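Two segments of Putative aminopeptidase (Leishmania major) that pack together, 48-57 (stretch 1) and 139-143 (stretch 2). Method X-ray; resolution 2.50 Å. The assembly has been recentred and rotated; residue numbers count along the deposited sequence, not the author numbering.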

ATOM      1  N   LEU A  48       1.150  42.950 -23.771  1.00 23.84           N
ATOM      2  CA  LEU A  48       0.388  42.588 -22.610  1.00 24.75           C
ATOM      3  C   LEU A  48       0.250  43.798 -21.679  1.00 25.50           C
ATOM      4  O   LEU A  48       1.227  44.494 -21.369  1.00 25.52           O
ATOM      5  CB  LEU A  48       1.073  41.438 -21.875  1.00 24.79           C
ATOM      6  CG  LEU A  48       0.529  41.133 -20.473  1.00 24.90           C
ATOM      7  CD1 LEU A  48      -0.894  40.569 -20.499  1.00 25.04           C
ATOM      8  CD2 LEU A  48       1.468  40.187 -19.753  1.00 25.12           C
ATOM      9  N   LEU A  49      -0.969  43.999 -21.206  1.00 25.91           N
ATOM     10  CA  LEU A  49      -1.271  45.046 -20.285  1.00 26.40           C
ATOM     11  C   LEU A  49      -1.874  44.396 -19.066  1.00 26.90           C
ATOM     12  O   LEU A  49      -2.857  43.651 -19.174  1.00 26.75           O
ATOM     13  CB  LEU A  49      -2.260  46.020 -20.905  1.00 26.75           C
ATOM     14  CG  LEU A  49      -2.759  47.117 -19.965  1.00 26.93           C
ATOM     15  CD1 LEU A  49      -1.614  47.909 -19.339  1.00 26.61           C
ATOM     16  CD2 LEU A  49      -3.699  48.004 -20.757  1.00 27.17           C
ATOM     17  N   VAL A  50      -1.289  44.681 -17.904  1.00 27.08           N
ATOM     18  CA  VAL A  50      -1.669  43.990 -16.699  1.00 26.83           C
ATOM     19  C   VAL A  50      -1.576  44.934 -15.539  1.00 27.06           C
ATOM     20  O   VAL A  50      -0.546  45.592 -15.330  1.00 26.89           O
ATOM     21  CB  VAL A  50      -0.835  42.717 -16.467  1.00 26.83           C
ATOM     22  CG1 VAL A  50       0.669  42.991 -16.475  1.00 26.99           C
ATOM     23  CG2 VAL A  50      -1.249  42.055 -15.168  1.00 27.32           C
ATOM     24  N   GLY A  51      -2.668  44.990 -14.785  1.00 27.34           N
ATOM     25  CA  GLY A  51      -2.712  45.812 -13.602  1.00 27.40           C
ATOM     26  C   GLY A  51      -4.007  45.673 -12.854  1.00 28.11           C
ATOM     27  O   GLY A  51      -4.964  45.079 -13.340  1.00 27.62           O
ATOM     28  N   ALA A  52      -4.002  46.215 -11.642  1.00 29.96           N
ATOM     29  CA  ALA A  52      -5.210  46.470 -10.862  1.00 31.19           C
ATOM     30  C   ALA A  52      -6.293  47.055 -11.748  1.00 31.82           C
ATOM     31  O   ALA A  52      -6.008  47.948 -12.540  1.00 30.75           O
ATOM     32  CB  ALA A  52      -4.891  47.463  -9.747  1.00 31.15           C
ATOM     33  N   LEU A  53      -7.525  46.599 -11.580  1.00 34.04           N
ATOM     34  CA  LEU A  53      -8.632  47.160 -12.345  1.00 36.80           C
ATOM     35  C   LEU A  53      -8.771  48.692 -12.265  1.00 38.40           C
ATOM     36  O   LEU A  53      -8.941  49.325 -13.311  1.00 40.18           O
ATOM     37  CB  LEU A  53      -9.954  46.500 -11.981  1.00 37.85           C
ATOM     38  CG  LEU A  53     -11.058  46.760 -13.020  1.00 38.86           C
ATOM     39  CD1 LEU A  53     -10.747  46.227 -14.429  1.00 37.14           C
ATOM     40  CD2 LEU A  53     -12.364  46.171 -12.499  1.00 39.55           C
ATOM     41  N   GLU A  54      -8.689  49.289 -11.069  1.00 38.60           N
ATOM     42  CA  GLU A  54      -8.658  50.777 -10.964  1.00 38.37           C
ATOM     43  C   GLU A  54      -7.657  51.374 -11.965  1.00 37.75           C
ATOM     44  O   GLU A  54      -8.014  52.229 -12.762  1.00 36.73           O
ATOM     45  CB  GLU A  54      -8.290  51.268  -9.548  1.00 37.81           C
ATOM     46  N   GLN A  55      -6.418  50.879 -11.933  1.00 39.01           N
ATOM     47  CA  GLN A  55      -5.316  51.497 -12.673  1.00 39.17           C
ATOM     48  C   GLN A  55      -5.516  51.287 -14.167  1.00 41.14           C
ATOM     49  O   GLN A  55      -5.228  52.186 -14.962  1.00 44.42           O
ATOM     50  CB  GLN A  55      -3.950  50.979 -12.200  1.00 38.58           C
ATOM     51  N   LEU A  56      -6.053  50.129 -14.555  1.00 40.04           N
ATOM     52  CA  LEU A  56      -6.327  49.872 -15.965  1.00 38.77           C
ATOM     53  C   LEU A  56      -7.366  50.799 -16.564  1.00 40.04           C
ATOM     54  O   LEU A  56      -7.262  51.131 -17.736  1.00 38.87           O
ATOM     55  CB  LEU A  56      -6.765  48.425 -16.207  1.00 36.94           C
ATOM     56  CG  LEU A  56      -5.701  47.337 -16.074  1.00 36.19           C
ATOM     57  CD1 LEU A  56      -6.295  46.039 -16.559  1.00 35.80           C
ATOM     58  CD2 LEU A  56      -4.401  47.622 -16.814  1.00 36.87           C
ATOM     59  N   ARG A  57      -8.362  51.195 -15.776  1.00 42.89           N
ATOM     60  CA  ARG A  57      -9.483  52.021 -16.281  1.00 46.47           C
ATOM     61  C   ARG A  57      -9.242  53.531 -16.231  1.00 47.42           C
ATOM     62  O   ARG A  57     -10.065  54.327 -16.731  1.00 43.66           O
ATOM     63  CB  ARG A  57     -10.766  51.671 -15.539  1.00 48.10           C
ATOM     64  CG  ARG A  57     -11.425  50.489 -16.187  1.00 50.36           C
ATOM     65  CD  ARG A  57     -12.524  49.920 -15.330  1.00 53.56           C
ATOM     66  NE  ARG A  57     -13.202  48.884 -16.101  1.00 56.96           N
ATOM     67  CZ  ARG A  57     -14.123  48.049 -15.627  1.00 59.55           C
ATOM     68  NH1 ARG A  57     -14.517  48.102 -14.344  1.00 56.04           N
ATOM     69  NH2 ARG A  57     -14.654  47.150 -16.462  1.00 60.46           N
ATOM     70  N   VAL A 139       5.449  44.204 -22.211  1.00 26.31           N
ATOM     71  CA  VAL A 139       4.727  43.940 -20.985  1.00 26.62           C
ATOM     72  C   VAL A 139       4.501  45.262 -20.266  1.00 27.14           C
ATOM     73  O   VAL A 139       5.447  45.866 -19.736  1.00 27.05           O
ATOM     74  CB  VAL A 139       5.495  42.985 -20.079  1.00 26.41           C
ATOM     75  CG1 VAL A 139       4.716  42.726 -18.806  1.00 26.43           C
ATOM     76  CG2 VAL A 139       5.744  41.688 -20.808  1.00 26.37           C
ATOM     77  N   TYR A 140       3.244  45.697 -20.269  1.00 26.97           N
ATOM     78  CA  TYR A 140       2.890  46.966 -19.711  1.00 27.46           C
ATOM     79  C   TYR A 140       2.307  46.651 -18.377  1.00 27.59           C
ATOM     80  O   TYR A 140       1.247  46.057 -18.305  1.00 27.59           O
ATOM     81  CB  TYR A 140       1.892  47.735 -20.590  1.00 27.59           C
ATOM     82  CG  TYR A 140       2.549  48.612 -21.648  1.00 28.22           C
ATOM     83  CD1 TYR A 140       3.063  48.047 -22.829  1.00 28.69           C
ATOM     84  CD2 TYR A 140       2.666  50.009 -21.482  1.00 28.39           C
ATOM     85  CE1 TYR A 140       3.651  48.843 -23.823  1.00 29.18           C
ATOM     86  CE2 TYR A 140       3.266  50.811 -22.466  1.00 28.75           C
ATOM     87  CZ  TYR A 140       3.755  50.224 -23.641  1.00 29.22           C
ATOM     88  OH  TYR A 140       4.360  50.960 -24.639  1.00 29.54           O
ATOM     89  N   VAL A 141       3.010  47.065 -17.327  1.00 28.35           N
ATOM     90  CA  VAL A 141       2.592  46.817 -15.958  1.00 29.10           C
ATOM     91  C   VAL A 141       2.221  48.074 -15.204  1.00 29.34           C
ATOM     92  O   VAL A 141       3.014  48.981 -15.072  1.00 27.64           O
ATOM     93  CB  VAL A 141       3.707  46.168 -15.154  1.00 29.72           C
ATOM     94  CG1 VAL A 141       3.146  45.646 -13.832  1.00 30.77           C
ATOM     95  CG2 VAL A 141       4.354  45.057 -15.951  1.00 29.32           C
ATOM     96  N   CYS A 142       1.002  48.082 -14.691  1.00 31.96           N
ATOM     97  CA  CYS A 142       0.511  49.148 -13.830  1.00 33.87           C
ATOM     98  C   CYS A 142       0.718  48.811 -12.348  1.00 35.39           C
ATOM     99  O   CYS A 142      -0.185  48.300 -11.664  1.00 33.88           O
ATOM    100  CB  CYS A 142      -0.950  49.409 -14.135  1.00 33.89           C
ATOM    101  SG  CYS A 142      -1.082  50.020 -15.818  1.00 35.39           S
ATOM    102  N   ALA A 143       1.923  49.118 -11.876  1.00 37.13           N
ATOM    103  CA  ALA A 143       2.311  48.857 -10.504  1.00 38.69           C
ATOM    104  C   ALA A 143       3.048  50.044  -9.933  1.00 38.85           C
ATOM    105  O   ALA A 143       3.932  50.603 -10.601  1.00 38.24           O
ATOM    106  CB  ALA A 143       3.182  47.615 -10.411  1.00 39.27           C
TER

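Three backbone hydrogen bonds join the two stretches as neighbouring parallel strands. Tyr140 N donates to Leu48 O at 2.6 Å, Val50 N to Tyr140 O at 2.9 Å, and Cys142 N to Val50 O at 3.0 Å. The pattern is the classic parallel one: Tyr140 gives its N and O to Leu48 and Val50, the residues flanking its register partner Leu49, and Val50 in turn bonds to Tyr140 and Cys142 around Val141. The carbonyls also receive CA-H...O contacts, such as Val141 CA to Val50 O and Leu49 CA to Tyr140 O, both 3.4 Å. Because these bonds use main-chain atoms alone, the side chains are free to be apolar, and most of the paired residues are buried.

Side chains alternate between the two faces of the sheet. On one face lie Leu48, Val50, Val139 and Val141. Leu48 CD2 comes within 4.2 Å of Val139 CG1, and Val50 CG1 within 4.3 Å of Val141 CG2. Beta-branched valine suits an extended backbone, and its short, broad side chain fills space close to the sheet.

The other face carries Leu49, Tyr140 and Cys142. Leu49, with chi1 t and chi2 p, places CD1 3.7 Å from Tyr140 CB and 4.1 Å from Cys142 SG, whereas the end of the Tyr140 side chain leads away from stretch 1. Beside Cys142 sits Gly51, whose CA is 4.0 Å from Cys142 CB; a CB in ideal position on Gly51 would lie just 2.6 Å from that atom, a clash that glycine avoids.

After Ala52, at the N-cap position, the chain enters a helix that returns to Cys142. Gln55 CB approaches Cys142 CB at 3.9 Å, and Leu56 CD2 lies 4.2 Å from Cys142 SG. The small, apolar thiol side chain thus packs against both strand and helix, and Cys142 has the largest area covered by the opposing stretch.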